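Local coordinates for protein TRNA (adenine(9)-n1)-methyltransferase (Sulfolobus acidocaldarius, PDB 5A7Z) that catalyses the S-adenosyl-L-methionine-dependent methylation of adenosine at position 9 of tRNA, giving N(1)-methyladenosine, at residues Val111-Glu124 with Val198-Ala212. Residues are numbered along the deposited sequence; the frame is centred on the assembly and turned at random.
Sequences VIDLGLFEFLNEEE and VIGGIVDKGRRLDRA
D113 and A212 illustrate how a carboxylate at a strand end can bind several backbone amides. With CG anti to the backbone N (chi1 -170°), D113 extends to the start of helix 211-220. Its OD1 accepts A212 N through the syn lone pair (3.0 Å) and G115 N nearly along the C-O bond, the latter closing an Asx turn; OD2 takes T213 N. Replacing D113 by an alanine is likely to leave the amides of G115, A212 and T213 without this acceptor, and the turn free to shift. D210, close by, directs its carboxylate to R226 instead.

Backbone pairing precedes this: parallel strands join through I199 N to V111 O (2.9 Å) and D113 N to I199 O (2.8 Å). A water extends the link, sitting between D113 O and L209 O and accepting from L116 N and R211 N.

L116 packs CD2 on the G201 backbone, 3.6 Å from G201 N, where a side chain on G201 would clash, and CB against L209 CD2. Separately, the F119 ring sits obliquely, its CZ over one face of the R211 guanidinium, 3.8 Å from NH2, the planes 54° apart.

Here neighbouring parallel strands of the SPOUT methyltransferase domain, characteristic of the TRM10 family, run into loops held together beyond their ends.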
ATOM      1  N   VAL A 111       9.045   0.771  -0.449  1.00 29.84           N
ATOM      2  CA  VAL A 111      10.277   0.770   0.342  1.00 30.62           C
ATOM      3  C   VAL A 111      10.631   2.183   0.663  1.00 29.22           C
ATOM      4  O   VAL A 111      10.752   3.019  -0.252  1.00 32.49           O
ATOM      5  CB  VAL A 111      11.411   0.119  -0.450  1.00 32.11           C
ATOM      6  CG1 VAL A 111      12.706   0.204   0.304  1.00 33.59           C
ATOM      7  CG2 VAL A 111      11.063  -1.338  -0.748  1.00 36.35           C
ATOM      8  N   ILE A 112      10.688   2.496   1.949  1.00 31.33           N
ATOM      9  CA  ILE A 112      11.190   3.793   2.393  1.00 34.01           C
ATOM     10  C   ILE A 112      12.660   3.646   2.759  1.00 36.22           C
ATOM     11  O   ILE A 112      13.017   2.912   3.702  1.00 29.60           O
ATOM     12  CB  ILE A 112      10.423   4.338   3.617  1.00 36.59           C
ATOM     13  CG1 ILE A 112       8.899   4.256   3.385  1.00 38.93           C
ATOM     14  CG2 ILE A 112      10.844   5.778   3.915  1.00 33.27           C
ATOM     15  CD1 ILE A 112       8.469   4.876   2.093  1.00 44.61           C
ATOM     16  N   ASP A 113      13.506   4.352   2.015  1.00 34.09           N
ATOM     17  CA  ASP A 113      14.962   4.228   2.179  1.00 36.80           C
ATOM     18  C   ASP A 113      15.480   5.312   3.109  1.00 34.51           C
ATOM     19  O   ASP A 113      15.671   6.458   2.716  1.00 34.23           O
ATOM     20  CB  ASP A 113      15.650   4.301   0.824  1.00 33.75           C
ATOM     21  CG  ASP A 113      17.145   3.937   0.883  1.00 38.30           C
ATOM     22  OD1 ASP A 113      17.783   3.985   1.988  1.00 32.98           O
ATOM     23  OD2 ASP A 113      17.689   3.627  -0.209  1.00 38.42           O
ATOM     24  N   LEU A 114      15.726   4.930   4.348  1.00 34.25           N
ATOM     25  CA  LEU A 114      16.224   5.860   5.341  1.00 34.79           C
ATOM     26  C   LEU A 114      17.719   5.668   5.624  1.00 35.50           C
ATOM     27  O   LEU A 114      18.211   6.125   6.636  1.00 38.26           O
ATOM     28  CB  LEU A 114      15.429   5.697   6.635  1.00 36.09           C
ATOM     29  CG  LEU A 114      13.965   6.169   6.615  1.00 39.75           C
ATOM     30  CD1 LEU A 114      13.430   6.217   8.042  1.00 40.89           C
ATOM     31  CD2 LEU A 114      13.790   7.520   5.927  1.00 38.95           C
ATOM     32  N   GLY A 115      18.438   5.008   4.727  1.00 34.96           N
ATOM     33  CA  GLY A 115      19.906   5.005   4.771  1.00 37.44           C
ATOM     34  C   GLY A 115      20.506   6.392   5.016  1.00 35.73           C
ATOM     35  O   GLY A 115      21.415   6.520   5.772  1.00 40.05           O
ATOM     36  N   LEU A 116      19.940   7.431   4.411  1.00 38.46           N
ATOM     37  CA  LEU A 116      20.466   8.794   4.534  1.00 41.93           C
ATOM     38  C   LEU A 116      20.211   9.506   5.894  1.00 44.91           C
ATOM     39  O   LEU A 116      20.630  10.646   6.052  1.00 37.70           O
ATOM     40  CB  LEU A 116      19.896   9.689   3.400  1.00 44.30           C
ATOM     41  CG  LEU A 116      18.544  10.428   3.628  1.00 47.50           C
ATOM     42  CD1 LEU A 116      18.307  11.466   2.533  1.00 49.68           C
ATOM     43  CD2 LEU A 116      17.347   9.491   3.732  1.00 45.84           C
ATOM     44  N   PHE A 117      19.513   8.865   6.839  1.00 43.81           N
ATOM     45  CA  PHE A 117      18.867   9.596   7.932  1.00 43.48           C
ATOM     46  C   PHE A 117      19.842  10.517   8.671  1.00 45.89           C
ATOM     47  O   PHE A 117      19.548  11.681   8.898  1.00 44.28           O
ATOM     48  CB  PHE A 117      18.192   8.648   8.923  1.00 42.09           C
ATOM     49  CG  PHE A 117      17.322   9.358   9.948  1.00 42.16           C
ATOM     50  CD1 PHE A 117      16.069   9.888   9.589  1.00 42.10           C
ATOM     51  CD2 PHE A 117      17.757   9.520  11.266  1.00 39.21           C
ATOM     52  CE1 PHE A 117      15.289  10.566  10.522  1.00 39.11           C
ATOM     53  CE2 PHE A 117      16.977  10.190  12.200  1.00 36.34           C
ATOM     54  CZ  PHE A 117      15.742  10.712  11.826  1.00 36.44           C
ATOM     55  N   GLU A 118      21.030  10.014   8.962  1.00 46.29           N
ATOM     56  CA  GLU A 118      22.022  10.772   9.720  1.00 44.86           C
ATOM     57  C   GLU A 118      22.660  11.941   8.945  1.00 40.70           C
ATOM     58  O   GLU A 118      23.311  12.767   9.532  1.00 46.83           O
ATOM     59  CB  GLU A 118      23.087   9.817  10.259  1.00 49.17           C
ATOM     60  CG  GLU A 118      22.521   8.741  11.203  1.00 55.73           C
ATOM     61  CD  GLU A 118      21.939   9.324  12.510  1.00 61.16           C
ATOM     62  OE1 GLU A 118      22.518  10.303  13.039  1.00 64.41           O
ATOM     63  OE2 GLU A 118      20.916   8.797  13.022  1.00 59.99           O
ATOM     64  N   PHE A 119      22.399  12.043   7.648  1.00 42.90           N
ATOM     65  CA  PHE A 119      22.853  13.178   6.843  1.00 43.09           C
ATOM     66  C   PHE A 119      21.834  14.325   6.844  1.00 43.59           C
ATOM     67  O   PHE A 119      22.112  15.374   6.287  1.00 45.02           O
ATOM     68  CB  PHE A 119      23.051  12.769   5.377  1.00 52.87           C
ATOM     69  CG  PHE A 119      24.053  11.661   5.160  1.00 71.73           C
ATOM     70  CD1 PHE A 119      23.717  10.329   5.397  1.00 76.67           C
ATOM     71  CD2 PHE A 119      25.298  11.938   4.613  1.00 83.30           C
ATOM     72  CE1 PHE A 119      24.624   9.311   5.162  1.00 79.44           C
ATOM     73  CE2 PHE A 119      26.206  10.920   4.374  1.00 86.65           C
ATOM     74  CZ  PHE A 119      25.867   9.605   4.651  1.00 82.22           C
ATOM     75  N   LEU A 120      20.631  14.101   7.385  1.00 39.02           N
ATOM     76  CA  LEU A 120      19.573  15.095   7.338  1.00 36.99           C
ATOM     77  C   LEU A 120      19.761  16.113   8.448  1.00 37.22           C
ATOM     78  O   LEU A 120      20.179  15.784   9.550  1.00 33.06           O
ATOM     79  CB  LEU A 120      18.207  14.432   7.504  1.00 38.90           C
ATOM     80  CG  LEU A 120      17.782  13.434   6.417  1.00 41.21           C
ATOM     81  CD1 LEU A 120      16.469  12.744   6.792  1.00 36.96           C
ATOM     82  CD2 LEU A 120      17.689  14.132   5.062  1.00 41.43           C
ATOM     83  N   ASN A 121      19.383  17.344   8.189  1.00 35.30           N
ATOM     84  CA  ASN A 121      19.287  18.296   9.271  1.00 37.68           C
ATOM     85  C   ASN A 121      18.066  17.968  10.163  1.00 37.00           C
ATOM     86  O   ASN A 121      17.374  16.955   9.951  1.00 33.52           O
ATOM     87  CB  ASN A 121      19.248  19.718   8.726  1.00 39.76           C
ATOM     88  CG  ASN A 121      17.947  20.059   8.066  1.00 42.42           C
ATOM     89  OD1 ASN A 121      16.871  19.677   8.523  1.00 46.83           O
ATOM     90  ND2 ASN A 121      18.026  20.860   7.037  1.00 49.30           N
ATOM     91  N   GLU A 122      17.862  18.763  11.202  1.00 31.54           N
ATOM     92  CA  GLU A 122      16.960  18.379  12.282  1.00 37.57           C
ATOM     93  C   GLU A 122      15.508  18.518  11.862  1.00 35.12           C
ATOM     94  O   GLU A 122      14.718  17.674  12.177  1.00 27.63           O
ATOM     95  CB  GLU A 122      17.237  19.199  13.566  1.00 39.99           C
ATOM     96  CG  GLU A 122      18.661  19.018  14.098  1.00 40.75           C
ATOM     97  CD  GLU A 122      18.854  19.625  15.487  1.00 42.12           C
ATOM     98  OE1 GLU A 122      18.122  20.564  15.834  1.00 37.40           O
ATOM     99  OE2 GLU A 122      19.721  19.138  16.239  1.00 42.25           O
ATOM    100  N   GLU A 123      15.190  19.573  11.105  1.00 35.20           N
ATOM    101  CA  GLU A 123      13.867  19.762  10.537  1.00 37.73           C
ATOM    102  C   GLU A 123      13.522  18.600   9.588  1.00 39.83           C
ATOM    103  O   GLU A 123      12.409  18.057   9.618  1.00 40.20           O
ATOM    104  CB  GLU A 123      13.815  21.079   9.730  1.00 41.34           C
ATOM    105  CG  GLU A 123      13.995  22.344  10.555  1.00 46.19           C
ATOM    106  CD  GLU A 123      15.411  22.496  11.105  1.00 48.77           C
ATOM    107  OE1 GLU A 123      16.375  22.274  10.339  1.00 47.82           O
ATOM    108  OE2 GLU A 123      15.551  22.772  12.319  1.00 50.55           O
ATOM    109  N   GLU A 124      14.470  18.269   8.713  1.00 37.10           N
ATOM    110  CA  GLU A 124      14.308  17.161   7.774  1.00 40.10           C
ATOM    111  C   GLU A 124      14.085  15.818   8.485  1.00 36.70           C
ATOM    112  O   GLU A 124      13.186  15.061   8.127  1.00 31.35           O
ATOM    113  CB  GLU A 124      15.531  17.078   6.862  1.00 45.98           C
ATOM    114  CG  GLU A 124      15.598  18.216   5.847  1.00 53.40           C
ATOM    115  CD  GLU A 124      16.914  18.279   5.051  1.00 59.57           C
ATOM    116  OE1 GLU A 124      17.969  17.768   5.523  1.00 59.22           O
ATOM    117  OE2 GLU A 124      16.892  18.882   3.945  1.00 73.10           O
ATOM    118  N   VAL A 198      10.875   2.588  -4.522  1.00 32.92           N
ATOM    119  CA  VAL A 198      11.827   3.070  -3.547  1.00 30.97           C
ATOM    120  C   VAL A 198      11.738   4.595  -3.453  1.00 32.86           C
ATOM    121  O   VAL A 198      11.918   5.307  -4.454  1.00 30.08           O
ATOM    122  CB  VAL A 198      13.270   2.654  -3.909  1.00 34.76           C
ATOM    123  CG1 VAL A 198      14.250   3.159  -2.858  1.00 33.42           C
ATOM    124  CG2 VAL A 198      13.392   1.134  -4.024  1.00 35.63           C
ATOM    125  N   ILE A 199      11.450   5.059  -2.231  1.00 37.50           N
ATOM    126  CA  ILE A 199      11.384   6.475  -1.870  1.00 41.06           C
ATOM    127  C   ILE A 199      12.372   6.754  -0.734  1.00 38.52           C
ATOM    128  O   ILE A 199      12.239   6.233   0.376  1.00 38.07           O
ATOM    129  CB  ILE A 199       9.946   6.882  -1.428  1.00 44.95           C
ATOM    130  CG1 ILE A 199       8.903   6.123  -2.260  1.00 49.04           C
ATOM    131  CG2 ILE A 199       9.748   8.390  -1.613  1.00 47.34           C
ATOM    132  CD1 ILE A 199       7.497   6.098  -1.678  1.00 58.05           C
ATOM    133  N   GLY A 200      13.383   7.561  -1.023  1.00 40.94           N
ATOM    134  CA  GLY A 200      14.345   7.985  -0.005  1.00 38.96           C
ATOM    135  C   GLY A 200      13.961   9.332   0.553  1.00 41.91           C
ATOM    136  O   GLY A 200      12.822   9.764   0.408  1.00 40.81           O
ATOM    137  N   GLY A 201      14.918   9.992   1.192  1.00 49.97           N
ATOM    138  CA  GLY A 201      14.702  11.310   1.782  1.00 52.93           C
ATOM    139  C   GLY A 201      15.184  12.453   0.896  1.00 54.51           C
ATOM    140  O   GLY A 201      15.964  12.243  -0.040  1.00 58.88           O
ATOM    141  N   ILE A 202      14.728  13.655   1.203  1.00 57.37           N
ATOM    142  CA  ILE A 202      15.150  14.856   0.507  1.00 66.04           C
ATOM    143  C   ILE A 202      16.384  15.419   1.145  1.00 66.54           C
ATOM    144  O   ILE A 202      16.389  15.776   2.300  1.00 60.56           O
ATOM    145  CB  ILE A 202      14.092  15.944   0.565  1.00 71.62           C
ATOM    146  CG1 ILE A 202      13.745  16.251   2.018  1.00 80.06           C
ATOM    147  CG2 ILE A 202      12.860  15.534  -0.199  1.00 69.70           C
ATOM    148  CD1 ILE A 202      13.177  17.636   2.252  1.00 82.52           C
ATOM    149  N   VAL A 203      17.447  15.488   0.375  1.00 73.80           N
ATOM    150  CA  VAL A 203      18.705  15.942   0.911  1.00 80.54           C
ATOM    151  C   VAL A 203      19.126  17.241   0.276  1.00 89.56           C
ATOM    152  O   VAL A 203      19.974  17.262  -0.586  1.00 97.06           O
ATOM    153  CB  VAL A 203      19.788  14.888   0.695  1.00 79.32           C
ATOM    154  CG1 VAL A 203      19.810  14.450  -0.748  1.00 74.55           C
ATOM    155  CG2 VAL A 203      21.143  15.407   1.116  1.00 81.50           C
ATOM    156  N   ASP A 204      18.536  18.338   0.713  1.00 97.47           N
ATOM    157  CA  ASP A 204      18.990  19.648   0.297  1.00 98.98           C
ATOM    158  C   ASP A 204      18.527  19.982  -1.082  1.00 95.85           C
ATOM    159  O   ASP A 204      18.990  19.390  -2.046  1.00 84.97           O
ATOM    160  CB  ASP A 204      20.516  19.729   0.370  1.00 20.00           C
ATOM    161  CG  ASP A 204      21.031  19.747   1.796  1.00 20.00           C
ATOM    162  OD1 ASP A 204      20.222  19.982   2.718  1.00 20.00           O
ATOM    163  OD2 ASP A 204      22.226  19.536   2.091  1.00 20.00           O
ATOM    164  N   LYS A 205      17.617  20.946  -1.167  1.00100.72           N
ATOM    165  CA  LYS A 205      17.084  21.422  -2.444  1.00 99.03           C
ATOM    166  C   LYS A 205      16.517  20.340  -3.354  1.00100.52           C
ATOM    167  O   LYS A 205      16.576  20.451  -4.571  1.00 93.17           O
ATOM    168  CB  LYS A 205      18.175  22.184  -3.198  1.00 20.00           C
ATOM    169  CG  LYS A 205      18.622  23.466  -2.515  1.00 20.00           C
ATOM    170  CD  LYS A 205      19.722  24.158  -3.303  1.00 20.00           C
ATOM    171  CE  LYS A 205      20.153  25.452  -2.631  1.00 20.00           C
ATOM    172  NZ  LYS A 205      21.248  26.128  -3.381  1.00 20.00           N
ATOM    173  N   GLY A 206      15.956  19.292  -2.772  1.00101.29           N
ATOM    174  CA  GLY A 206      15.178  18.370  -3.571  1.00106.53           C
ATOM    175  C   GLY A 206      15.643  16.977  -3.900  1.00104.04           C
ATOM    176  O   GLY A 206      14.810  16.100  -3.893  1.00113.84           O
ATOM    177  N   ARG A 207      16.895  16.751  -4.257  1.00 92.74           N
ATOM    178  CA  ARG A 207      17.131  15.389  -4.635  1.00 89.01           C
ATOM    179  C   ARG A 207      16.770  14.489  -3.508  1.00 75.06           C
ATOM    180  O   ARG A 207      16.763  14.859  -2.358  1.00 76.80           O
ATOM    181  CB  ARG A 207      18.488  15.060  -5.212  1.00 20.00           C
ATOM    182  CG  ARG A 207      18.296  14.100  -6.382  1.00 20.00           C
ATOM    183  CD  ARG A 207      19.061  12.799  -6.270  1.00 20.00           C
ATOM    184  NE  ARG A 207      19.175  12.143  -7.578  1.00 20.00           N
ATOM    185  CZ  ARG A 207      19.749  12.685  -8.653  1.00 20.00           C
ATOM    186  NH1 ARG A 207      20.292  13.892  -8.595  1.00 20.00           N
ATOM    187  NH2 ARG A 207      19.782  12.015  -9.792  1.00 20.00           N
ATOM    188  N   ARG A 208      16.411  13.301  -3.893  1.00 65.80           N
ATOM    189  CA  ARG A 208      15.961  12.292  -2.961  1.00 67.16           C
ATOM    190  C   ARG A 208      16.935  11.157  -3.024  1.00 57.60           C
ATOM    191  O   ARG A 208      16.902  10.347  -3.928  1.00 58.89           O
ATOM    192  CB  ARG A 208      14.565  11.804  -3.331  1.00 70.25           C
ATOM    193  CG  ARG A 208      13.723  11.334  -2.173  1.00 63.13           C
ATOM    194  CD  ARG A 208      12.371  10.878  -2.655  1.00 63.86           C
ATOM    195  NE  ARG A 208      11.431  11.981  -2.731  1.00 58.01           N
ATOM    196  CZ  ARG A 208      10.902  12.570  -1.681  1.00 54.40           C
ATOM    197  NH1 ARG A 208      11.209  12.182  -0.478  1.00 55.63           N
ATOM    198  NH2 ARG A 208      10.065  13.554  -1.840  1.00 63.71           N
ATOM    199  N   LEU A 209      17.819  11.139  -2.059  1.00 51.56           N
ATOM    200  CA  LEU A 209      18.818  10.110  -1.953  1.00 51.15           C
ATOM    201  C   LEU A 209      18.224   8.850  -1.326  1.00 44.79           C
ATOM    202  O   LEU A 209      17.687   8.872  -0.211  1.00 38.87           O
ATOM    203  CB  LEU A 209      20.025  10.599  -1.131  1.00 58.03           C
ATOM    204  CG  LEU A 209      21.045   9.527  -0.670  1.00 63.61           C
ATOM    205  CD1 LEU A 209      21.602   8.697  -1.836  1.00 64.31           C
ATOM    206  CD2 LEU A 209      22.189  10.159   0.119  1.00 57.37           C
ATOM    207  N   ASP A 210      18.302   7.771  -2.091  1.00 42.28           N
ATOM    208  CA  ASP A 210      18.055   6.422  -1.618  1.00 40.95           C
ATOM    209  C   ASP A 210      19.401   5.735  -1.338  1.00 36.89           C
ATOM    210  O   ASP A 210      19.975   5.077  -2.209  1.00 37.08           O
ATOM    211  CB  ASP A 210      17.319   5.667  -2.701  1.00 43.54           C
ATOM    212  CG  ASP A 210      18.027   5.751  -4.016  1.00 47.00           C
ATOM    213  OD1 ASP A 210      18.408   6.883  -4.392  1.00 56.95           O
ATOM    214  OD2 ASP A 210      18.288   4.703  -4.635  1.00 41.27           O
ATOM    215  N   ARG A 211      19.907   5.910  -0.130  1.00 31.07           N
ATOM    216  CA  ARG A 211      21.271   5.573   0.156  1.00 32.28           C
ATOM    217  C   ARG A 211      21.499   4.057   0.329  1.00 31.63           C
ATOM    218  O   ARG A 211      22.523   3.546  -0.071  1.00 31.07           O
ATOM    219  CB  ARG A 211      21.698   6.272   1.434  1.00 38.15           C
ATOM    220  CG  ARG A 211      23.136   5.975   1.825  1.00 41.02           C
ATOM    221  CD  ARG A 211      24.082   6.620   0.836  1.00 43.35           C
ATOM    222  NE  ARG A 211      25.416   6.905   1.389  1.00 43.29           N
ATOM    223  CZ  ARG A 211      26.183   7.924   0.984  1.00 44.28           C
ATOM    224  NH1 ARG A 211      25.725   8.778   0.057  1.00 42.68           N
ATOM    225  NH2 ARG A 211      27.400   8.102   1.502  1.00 38.31           N
ATOM    226  N   ALA A 212      20.595   3.358   1.006  1.00 30.35           N
ATOM    227  CA  ALA A 212      20.824   1.928   1.266  1.00 31.61           C
ATOM    228  C   ALA A 212      20.624   1.131  -0.035  1.00 33.97           C
ATOM    229  O   ALA A 212      21.276   0.113  -0.277  1.00 31.63           O
ATOM    230  CB  ALA A 212      19.918   1.426   2.362  1.00 30.79           C
TER
HETATM  231  O   HOH W   1      18.163   7.268   1.789  1.00 37.63           O